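Local coordinates for protein mandelate racemase/muconate lactonizing enzyme (Polaromonas sp., PDB 3CB3) that belongs to the enolase superfamily and probably acts on sugar diacids such as L-glucaric acid, which it holds at a magnesium ion in its barrel domain, at residues L210-N215 with F233-I238; M226-E231 with L255-P260. All coordinates share one frame; numbering follows the deposited sequence.

Overall arrangement
The four segments lie on strands and outer helices of the barrel domain and on the loops that join them. Following the chain, strand 210-213 comes first, then helix 220-230, then the loop that leads into strand 238-239. Interaction 1 closes this strand-helix-strand loop by pairing 210-215 with 233-238. Helix 247-256 and the turn before strand 261-263 follow, and interaction 2 closes a second loop by joining 226-231 to 255-260. The segments alternate along the chain, so the two loops cross. They also touch: Ile238 N lies 3.0 Å from Pro260 O, a probable hydrogen bond. Interaction 1 ties neighbouring strands. Interaction 2 ties helix 220-230 to the loop after helix 247-256.

Interaction 1 (L210-N215 with F233-I238); sequences LMVDAN and FNLVWI. With MG (magnesium ion), chain E; LGT (L-glucaric acid), chain G.
The Trp237 indole carries Met211 on one face. Met211 CB sits 3.9 Å from the centroid of the five-membered ring, a CH-pi contact, and CG lies over the middle of the indole. At the ring edge, near its plane, is Val212 O. The Met211 chain bends at chi2 (91°) and chi3, bringing CE to 3.8 Å from Trp237 CH2, with SD obliquely above the six-membered ring, a Met-aromatic contact. Tyr152 and Trp333 meet the indole edge-to-face, and Trp237 NE1 donates to Glu239. Packing is tight where Met211 CG meets Val236 CB at 3.4 Å, the two side chains lying side by side.

The backbones pair in parallel, Val212 with Ile238, as neighbouring strands of a TIM barrel joined by a beta-alpha-beta crossover through helix 220-230. Val236 N donates to Leu210 O at 2.8 Å, and Val212 N donates to Trp237 O at 3.1 Å. Water 1 bridges Leu210 N and Asn234 O. On the sheet face of Val212 and Ile238, Val212 splits its branches: CG1 meets Leu235 CD1 at 3.7 Å, while CG2 lies alongside Ile238 CG1. Helix 220-230 touches this side through Phe230.

At the end of strand 210-213, Asp213 OD2 binds the magnesium ion at 2.1 Å. Glu239 and Glu265 bind it too, with L-glucaric acid O1A and O2 and water 2. Asp213 OD1 accepts from Asn215 N in an Asx turn, which holds the other carboxylate oxygen.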
ATOM      1  N   LEU A 210      19.957 -26.325  -6.263  1.00 19.61           N
ATOM      2  CA  LEU A 210      20.501 -25.012  -5.946  1.00 19.98           C
ATOM      3  C   LEU A 210      19.680 -23.911  -6.601  1.00 18.31           C
ATOM      4  O   LEU A 210      19.209 -24.060  -7.730  1.00 17.65           O
ATOM      5  CB  LEU A 210      21.943 -24.880  -6.446  1.00 20.62           C
ATOM      6  CG  LEU A 210      23.027 -25.722  -5.785  1.00 23.62           C
ATOM      7  CD1 LEU A 210      24.360 -25.474  -6.502  1.00 25.16           C
ATOM      8  CD2 LEU A 210      23.128 -25.348  -4.309  1.00 21.96           C
ATOM      9  N   MET A 211      19.523 -22.808  -5.883  1.00 18.96           N
ATOM     10  CA  MET A 211      18.808 -21.641  -6.390  1.00 20.53           C
ATOM     11  C   MET A 211      19.679 -20.432  -6.057  1.00 19.20           C
ATOM     12  O   MET A 211      20.543 -20.516  -5.184  1.00 18.04           O
ATOM     13  CB  MET A 211      17.452 -21.475  -5.689  1.00 22.03           C
ATOM     14  CG  MET A 211      16.570 -22.699  -5.707  1.00 26.84           C
ATOM     15  SD  MET A 211      16.834 -23.766  -4.265  1.00 30.37           S
ATOM     16  CE  MET A 211      15.083 -24.186  -3.888  1.00 29.96           C
ATOM     17  N   VAL A 212      19.472 -19.322  -6.757  1.00 17.23           N
ATOM     18  CA  VAL A 212      20.229 -18.109  -6.461  1.00 18.12           C
ATOM     19  C   VAL A 212      19.242 -16.964  -6.279  1.00 19.99           C
ATOM     20  O   VAL A 212      18.150 -16.964  -6.873  1.00 16.72           O
ATOM     21  CB  VAL A 212      21.220 -17.726  -7.593  1.00 16.06           C
ATOM     22  CG1 VAL A 212      22.222 -18.853  -7.823  1.00 13.40           C
ATOM     23  CG2 VAL A 212      20.458 -17.390  -8.865  1.00 12.55           C
ATOM     24  N   ASP A 213      19.622 -16.009  -5.437  1.00 18.87           N
ATOM     25  CA  ASP A 213      18.796 -14.834  -5.177  1.00 17.47           C
ATOM     26  C   ASP A 213      19.669 -13.603  -5.458  1.00 17.49           C
ATOM     27  O   ASP A 213      20.683 -13.392  -4.796  1.00 16.81           O
ATOM     28  CB  ASP A 213      18.338 -14.816  -3.723  1.00 15.17           C
ATOM     29  CG  ASP A 213      17.227 -13.807  -3.471  1.00 18.11           C
ATOM     30  OD1 ASP A 213      17.163 -12.779  -4.186  1.00 17.66           O
ATOM     31  OD2 ASP A 213      16.423 -14.039  -2.541  1.00 17.63           O
ATOM     32  N   ALA A 214      19.284 -12.815  -6.457  1.00 16.90           N
ATOM     33  CA  ALA A 214      20.034 -11.609  -6.826  1.00 17.63           C
ATOM     34  C   ALA A 214      19.536 -10.390  -6.046  1.00 19.22           C
ATOM     35  O   ALA A 214      20.149  -9.321  -6.078  1.00 19.11           O
ATOM     36  CB  ALA A 214      19.903 -11.353  -8.341  1.00 12.18           C
ATOM     37  N   ASN A 215      18.408 -10.552  -5.360  1.00 19.28           N
ATOM     38  CA  ASN A 215      17.828  -9.469  -4.579  1.00 20.87           C
ATOM     39  C   ASN A 215      17.720  -8.136  -5.326  1.00 20.70           C
ATOM     40  O   ASN A 215      18.127  -7.097  -4.802  1.00 19.87           O
ATOM     41  CB  ASN A 215      18.623  -9.273  -3.287  1.00 21.31           C
ATOM     42  CG  ASN A 215      18.392 -10.389  -2.297  1.00 22.07           C
ATOM     43  OD1 ASN A 215      17.358 -10.433  -1.618  1.00 23.06           O
ATOM     44  ND2 ASN A 215      19.342 -11.308  -2.215  1.00 20.28           N
ATOM     45  N   PHE A 233      23.732 -24.415 -15.490  1.00 24.56           N
ATOM     46  CA  PHE A 233      23.797 -24.854 -14.093  1.00 24.10           C
ATOM     47  C   PHE A 233      22.538 -25.610 -13.659  1.00 24.20           C
ATOM     48  O   PHE A 233      22.551 -26.322 -12.659  1.00 24.64           O
ATOM     49  CB  PHE A 233      23.973 -23.650 -13.170  1.00 24.80           C
ATOM     50  CG  PHE A 233      25.360 -23.085 -13.161  1.00 26.64           C
ATOM     51  CD1 PHE A 233      26.222 -23.354 -12.103  1.00 29.08           C
ATOM     52  CD2 PHE A 233      25.798 -22.266 -14.195  1.00 26.30           C
ATOM     53  CE1 PHE A 233      27.506 -22.808 -12.071  1.00 30.83           C
ATOM     54  CE2 PHE A 233      27.081 -21.713 -14.175  1.00 28.97           C
ATOM     55  CZ  PHE A 233      27.934 -21.983 -13.112  1.00 30.04           C
ATOM     56  N   ASN A 234      21.451 -25.437 -14.407  1.00 24.23           N
ATOM     57  CA  ASN A 234      20.187 -26.089 -14.077  1.00 23.99           C
ATOM     58  C   ASN A 234      19.747 -25.760 -12.657  1.00 23.57           C
ATOM     59  O   ASN A 234      19.454 -26.660 -11.863  1.00 22.44           O
ATOM     60  CB  ASN A 234      20.297 -27.611 -14.215  1.00 28.72           C
ATOM     61  CG  ASN A 234      20.401 -28.063 -15.656  1.00 31.44           C
ATOM     62  OD1 ASN A 234      19.794 -27.473 -16.555  1.00 33.36           O
ATOM     63  ND2 ASN A 234      21.159 -29.128 -15.882  1.00 34.11           N
ATOM     64  N   LEU A 235      19.715 -24.474 -12.329  1.00 20.06           N
ATOM     65  CA  LEU A 235      19.288 -24.042 -11.008  1.00 19.86           C
ATOM     66  C   LEU A 235      17.772 -24.249 -10.916  1.00 18.37           C
ATOM     67  O   LEU A 235      17.094 -24.313 -11.942  1.00 18.29           O
ATOM     68  CB  LEU A 235      19.621 -22.559 -10.810  1.00 20.10           C
ATOM     69  CG  LEU A 235      21.106 -22.168 -10.897  1.00 21.26           C
ATOM     70  CD1 LEU A 235      21.240 -20.647 -10.952  1.00 19.73           C
ATOM     71  CD2 LEU A 235      21.850 -22.731  -9.696  1.00 20.21           C
ATOM     72  N   VAL A 236      17.245 -24.376  -9.700  1.00 18.56           N
ATOM     73  CA  VAL A 236      15.801 -24.533  -9.532  1.00 19.14           C
ATOM     74  C   VAL A 236      15.184 -23.197  -9.985  1.00 18.85           C
ATOM     75  O   VAL A 236      14.163 -23.169 -10.672  1.00 18.95           O
ATOM     76  CB  VAL A 236      15.418 -24.824  -8.065  1.00 19.68           C
ATOM     77  CG1 VAL A 236      13.901 -24.985  -7.945  1.00 18.99           C
ATOM     78  CG2 VAL A 236      16.125 -26.088  -7.583  1.00 19.65           C
ATOM     79  N   TRP A 237      15.823 -22.092  -9.608  1.00 16.42           N
ATOM     80  CA  TRP A 237      15.364 -20.770 -10.035  1.00 16.49           C
ATOM     81  C   TRP A 237      16.361 -19.649  -9.772  1.00 15.69           C
ATOM     82  O   TRP A 237      17.270 -19.780  -8.959  1.00 15.16           O
ATOM     83  CB  TRP A 237      14.022 -20.407  -9.374  1.00 13.39           C
ATOM     84  CG  TRP A 237      14.086 -20.117  -7.888  1.00 12.70           C
ATOM     85  CD1 TRP A 237      14.795 -19.131  -7.271  1.00 15.87           C
ATOM     86  CD2 TRP A 237      13.371 -20.802  -6.849  1.00 14.79           C
ATOM     87  NE1 TRP A 237      14.569 -19.155  -5.914  1.00 15.51           N
ATOM     88  CE2 TRP A 237      13.699 -20.171  -5.627  1.00 14.13           C
ATOM     89  CE3 TRP A 237      12.488 -21.886  -6.832  1.00 13.52           C
ATOM     90  CZ2 TRP A 237      13.172 -20.588  -4.398  1.00 16.77           C
ATOM     91  CZ3 TRP A 237      11.962 -22.302  -5.609  1.00 13.67           C
ATOM     92  CH2 TRP A 237      12.307 -21.653  -4.411  1.00 14.97           C
ATOM     93  N   ILE A 238      16.167 -18.546 -10.487  1.00 16.98           N
ATOM     94  CA  ILE A 238      16.963 -17.337 -10.334  1.00 15.28           C
ATOM     95  C   ILE A 238      15.918 -16.359  -9.803  1.00 15.67           C
ATOM     96  O   ILE A 238      14.979 -16.000 -10.514  1.00 14.15           O
ATOM     97  CB  ILE A 238      17.512 -16.835 -11.685  1.00 17.64           C
ATOM     98  CG1 ILE A 238      18.556 -17.814 -12.225  1.00 17.00           C
ATOM     99  CG2 ILE A 238      18.130 -15.446 -11.515  1.00 16.34           C
ATOM    100  CD1 ILE A 238      18.992 -17.518 -13.645  1.00 18.07           C
TER
HETATM  101 MG    MG E 501      14.566 -13.301  -1.914  1.00 23.84          MG
HETATM  102  O1A LGT G 601      14.295 -14.613  -0.352  1.00 32.23           O
HETATM  103  C1  LGT G 601      14.612 -14.164   0.768  1.00 35.15           C
HETATM  104  O1B LGT G 601      14.312 -14.700   1.862  1.00 35.40           O
HETATM  105  C2  LGT G 601      15.445 -12.845   0.831  1.00 36.20           C
HETATM  106  O2  LGT G 601      15.210 -12.064  -0.357  1.00 33.57           O
HETATM  107  C3  LGT G 601      15.115 -12.007   2.083  1.00 38.54           C
HETATM  108  O3  LGT G 601      13.723 -11.704   2.064  1.00 39.07           O
HETATM  109  C4  LGT G 601      15.916 -10.664   2.209  1.00 40.54           C
HETATM  110  O4  LGT G 601      15.050  -9.524   2.091  1.00 41.55           O
HETATM  111  C5  LGT G 601      16.709 -10.493   3.532  1.00 42.91           C
HETATM  112  O5  LGT G 601      15.813 -10.616   4.649  1.00 43.25           O
HETATM  113  C6  LGT G 601      17.850 -11.530   3.658  1.00 44.46           C
HETATM  114  O6A LGT G 601      18.885 -11.293   2.990  1.00 46.95           O
HETATM  115  O6B LGT G 601      17.683 -12.531   4.391  1.00 45.68           O
HETATM  116  O   HOH W   1      19.610 -27.360  -8.962  1.00 21.87           O
HETATM  117  O   HOH W   2      15.107 -12.076  -3.374  1.00 20.56           O

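Interaction 2 (M226-E231 with L255-P260); sequences MCRIFE and LQFDTP. With MG (magnesium ion), chain F.
A carboxylate near the end of one barrel helix grips the turn after the next: Glu231 takes two successive backbone N-H groups of 258-259. Asp258 N donates to Glu231 OE2 at 2.8 Å, from the syn side and 23° out of the carboxylate plane. Thr259 N reaches the syn lone pair of Glu231 OE1 at 2.8 Å. Thr259 OG1 donates to the same OE1 of Glu231 at 2.5 Å, nearly along its C-O axis. The Glu231 chain bends at chi2 (-73°), which turns the carboxylate toward the turn. Without the carboxylate, as with an alanine here, the N-H groups of Asp258 and Thr259 and the Thr259 hydroxyl would probably lose their acceptor and the turn would be freer to shift. Water 3 donates to Phe230 O and Thr259 OG1.

In the TIM barrel, the contact joins outer helix 220-230 and the residue after it to the end of helix 247-256 and the loop leading to strand 261-263. Phe257, just past the second helix, wedges its ring against the first. Cys227 CB lies over one face, 3.6 Å from Phe257 CE2, and Gln256 CG covers the opposite face. Glu231 OE2 lies at the ring edge, in plane. Phe257 CE1 is 3.6 Å above the plane of the Arg228 guanidinium, over its centre; that plane is turned 60° from the ring. Gln256 OE1 accepts from Gln224 on helix 220-230.

Phe257 O binds a second magnesium ion at 2.1 Å. Waters 4 to 7 and Ala254 O complete its shell.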
ATOM      1  N   MET A 226      23.810 -12.589 -16.984  1.00 18.60           N
ATOM      2  CA  MET A 226      23.987 -13.514 -15.870  1.00 20.42           C
ATOM      3  C   MET A 226      23.063 -14.725 -16.022  1.00 21.61           C
ATOM      4  O   MET A 226      23.490 -15.866 -15.821  1.00 20.15           O
ATOM      5  CB  MET A 226      23.723 -12.808 -14.536  1.00 19.67           C
ATOM      6  CG  MET A 226      24.773 -11.764 -14.181  1.00 21.36           C
ATOM      7  SD  MET A 226      26.447 -12.465 -14.126  1.00 24.88           S
ATOM      8  CE  MET A 226      26.370 -13.379 -12.558  1.00 18.58           C
ATOM      9  N   CYS A 227      21.801 -14.476 -16.379  1.00 20.14           N
ATOM     10  CA  CYS A 227      20.857 -15.571 -16.566  1.00 21.81           C
ATOM     11  C   CYS A 227      21.360 -16.518 -17.660  1.00 21.99           C
ATOM     12  O   CYS A 227      21.204 -17.738 -17.558  1.00 21.26           O
ATOM     13  CB  CYS A 227      19.468 -15.039 -16.947  1.00 23.04           C
ATOM     14  SG  CYS A 227      18.568 -14.260 -15.592  1.00 26.40           S
ATOM     15  N   ARG A 228      21.973 -15.964 -18.701  1.00 20.39           N
ATOM     16  CA  ARG A 228      22.467 -16.808 -19.780  1.00 21.64           C
ATOM     17  C   ARG A 228      23.637 -17.676 -19.338  1.00 22.37           C
ATOM     18  O   ARG A 228      23.776 -18.807 -19.789  1.00 22.51           O
ATOM     19  CB  ARG A 228      22.892 -15.979 -20.989  1.00 21.75           C
ATOM     20  CG  ARG A 228      23.231 -16.856 -22.202  1.00 23.52           C
ATOM     21  CD  ARG A 228      23.514 -16.018 -23.439  1.00 27.40           C
ATOM     22  NE  ARG A 228      22.379 -15.175 -23.803  1.00 27.42           N
ATOM     23  CZ  ARG A 228      21.238 -15.633 -24.313  1.00 30.08           C
ATOM     24  NH1 ARG A 228      21.071 -16.931 -24.521  1.00 28.42           N
ATOM     25  NH2 ARG A 228      20.262 -14.786 -24.622  1.00 29.75           N
ATOM     26  N   ILE A 229      24.484 -17.144 -18.462  1.00 22.53           N
ATOM     27  CA  ILE A 229      25.626 -17.908 -17.984  1.00 23.41           C
ATOM     28  C   ILE A 229      25.138 -18.990 -17.024  1.00 21.96           C
ATOM     29  O   ILE A 229      25.671 -20.095 -16.984  1.00 19.22           O
ATOM     30  CB  ILE A 229      26.637 -17.006 -17.241  1.00 26.08           C
ATOM     31  CG1 ILE A 229      27.140 -15.911 -18.181  1.00 28.14           C
ATOM     32  CG2 ILE A 229      27.806 -17.844 -16.719  1.00 27.62           C
ATOM     33  CD1 ILE A 229      27.711 -16.437 -19.473  1.00 32.22           C
ATOM     34  N   PHE A 230      24.104 -18.666 -16.261  1.00 19.95           N
ATOM     35  CA  PHE A 230      23.566 -19.607 -15.292  1.00 20.83           C
ATOM     36  C   PHE A 230      22.746 -20.755 -15.874  1.00 21.25           C
ATOM     37  O   PHE A 230      22.521 -21.749 -15.193  1.00 21.47           O
ATOM     38  CB  PHE A 230      22.729 -18.860 -14.252  1.00 20.31           C
ATOM     39  CG  PHE A 230      23.539 -18.245 -13.145  1.00 23.46           C
ATOM     40  CD1 PHE A 230      24.507 -18.991 -12.478  1.00 26.06           C
ATOM     41  CD2 PHE A 230      23.297 -16.938 -12.730  1.00 25.65           C
ATOM     42  CE1 PHE A 230      25.222 -18.448 -11.412  1.00 26.97           C
ATOM     43  CE2 PHE A 230      24.008 -16.383 -11.663  1.00 26.00           C
ATOM     44  CZ  PHE A 230      24.972 -17.141 -11.002  1.00 27.51           C
ATOM     45  N   GLU A 231      22.317 -20.628 -17.127  1.00 22.44           N
ATOM     46  CA  GLU A 231      21.498 -21.659 -17.764  1.00 23.81           C
ATOM     47  C   GLU A 231      22.023 -23.088 -17.605  1.00 24.46           C
ATOM     48  O   GLU A 231      21.319 -23.957 -17.092  1.00 23.34           O
ATOM     49  CB  GLU A 231      21.304 -21.350 -19.259  1.00 24.82           C
ATOM     50  CG  GLU A 231      20.216 -20.326 -19.590  1.00 27.70           C
ATOM     51  CD  GLU A 231      18.788 -20.857 -19.407  1.00 29.67           C
ATOM     52  OE1 GLU A 231      18.339 -21.002 -18.250  1.00 30.25           O
ATOM     53  OE2 GLU A 231      18.112 -21.131 -20.428  1.00 30.10           O
ATOM     54  N   LEU A 255      10.680 -15.556 -20.498  1.00 21.46           N
ATOM     55  CA  LEU A 255      10.353 -16.052 -21.827  1.00 24.48           C
ATOM     56  C   LEU A 255      11.557 -16.640 -22.550  1.00 26.40           C
ATOM     57  O   LEU A 255      11.474 -17.698 -23.173  1.00 27.84           O
ATOM     58  CB  LEU A 255       9.739 -14.920 -22.663  1.00 26.33           C
ATOM     59  CG  LEU A 255       9.239 -15.153 -24.099  1.00 29.11           C
ATOM     60  CD1 LEU A 255      10.393 -15.222 -25.067  1.00 33.61           C
ATOM     61  CD2 LEU A 255       8.409 -16.430 -24.155  1.00 30.13           C
ATOM     62  N   GLN A 256      12.683 -15.955 -22.450  1.00 25.85           N
ATOM     63  CA  GLN A 256      13.891 -16.383 -23.132  1.00 26.45           C
ATOM     64  C   GLN A 256      14.660 -17.553 -22.505  1.00 25.03           C
ATOM     65  O   GLN A 256      15.148 -18.428 -23.210  1.00 25.47           O
ATOM     66  CB  GLN A 256      14.800 -15.165 -23.279  1.00 27.24           C
ATOM     67  CG  GLN A 256      16.097 -15.406 -24.003  1.00 32.51           C
ATOM     68  CD  GLN A 256      16.647 -14.122 -24.574  1.00 32.37           C
ATOM     69  OE1 GLN A 256      16.703 -13.107 -23.888  1.00 33.18           O
ATOM     70  NE2 GLN A 256      17.049 -14.157 -25.840  1.00 35.05           N
ATOM     71  N   PHE A 257      14.744 -17.592 -21.182  1.00 22.25           N
ATOM     72  CA  PHE A 257      15.512 -18.636 -20.526  1.00 23.24           C
ATOM     73  C   PHE A 257      14.731 -19.818 -19.955  1.00 21.80           C
ATOM     74  O   PHE A 257      13.596 -19.676 -19.510  1.00 21.92           O
ATOM     75  CB  PHE A 257      16.372 -17.990 -19.433  1.00 22.43           C
ATOM     76  CG  PHE A 257      17.317 -16.949 -19.961  1.00 24.08           C
ATOM     77  CD1 PHE A 257      18.356 -17.307 -20.813  1.00 25.72           C
ATOM     78  CD2 PHE A 257      17.146 -15.605 -19.642  1.00 24.57           C
ATOM     79  CE1 PHE A 257      19.213 -16.339 -21.345  1.00 26.72           C
ATOM     80  CE2 PHE A 257      17.995 -14.631 -20.167  1.00 25.05           C
ATOM     81  CZ  PHE A 257      19.029 -14.998 -21.019  1.00 25.52           C
ATOM     82  N   ASP A 258      15.365 -20.984 -19.974  1.00 19.92           N
ATOM     83  CA  ASP A 258      14.767 -22.201 -19.449  1.00 20.19           C
ATOM     84  C   ASP A 258      14.670 -22.117 -17.937  1.00 20.66           C
ATOM     85  O   ASP A 258      13.657 -22.494 -17.349  1.00 20.87           O
ATOM     86  CB  ASP A 258      15.612 -23.426 -19.812  1.00 20.32           C
ATOM     87  CG  ASP A 258      15.675 -23.675 -21.297  1.00 23.18           C
ATOM     88  OD1 ASP A 258      14.882 -23.063 -22.041  1.00 24.74           O
ATOM     89  OD2 ASP A 258      16.516 -24.499 -21.721  1.00 24.16           O
ATOM     90  N   THR A 259      15.738 -21.634 -17.309  1.00 17.91           N
ATOM     91  CA  THR A 259      15.767 -21.508 -15.859  1.00 18.57           C
ATOM     92  C   THR A 259      14.594 -20.672 -15.376  1.00 17.91           C
ATOM     93  O   THR A 259      14.357 -19.575 -15.874  1.00 15.70           O
ATOM     94  CB  THR A 259      17.075 -20.847 -15.378  1.00 17.97           C
ATOM     95  OG1 THR A 259      18.181 -21.639 -15.814  1.00 19.83           O
ATOM     96  CG2 THR A 259      17.100 -20.746 -13.851  1.00 16.31           C
ATOM     97  N   PRO A 260      13.829 -21.200 -14.408  1.00 18.69           N
ATOM     98  CA  PRO A 260      12.674 -20.479 -13.868  1.00 18.13           C
ATOM     99  C   PRO A 260      13.087 -19.178 -13.208  1.00 18.48           C
ATOM    100  O   PRO A 260      14.153 -19.087 -12.582  1.00 17.72           O
ATOM    101  CB  PRO A 260      12.087 -21.460 -12.855  1.00 18.37           C
ATOM    102  CG  PRO A 260      12.460 -22.800 -13.418  1.00 18.72           C
ATOM    103  CD  PRO A 260      13.882 -22.577 -13.883  1.00 17.72           C
TER
HETATM  104 MG    MG F 502      11.514 -19.471 -19.069  1.00 21.06          MG
HETATM  105  O   HOH W   3      20.200 -22.616 -14.305  1.00 14.63           O
HETATM  106  O   HOH W   4      11.492 -21.231 -18.294  1.00 24.88           O
HETATM  107  O   HOH W   5      12.011 -18.774 -17.280  1.00 14.19           O
HETATM  108  O   HOH W   6      11.138 -20.421 -20.942  1.00 19.65           O
HETATM  109  O   HOH W   7       9.462 -19.155 -18.434  1.00 20.93           O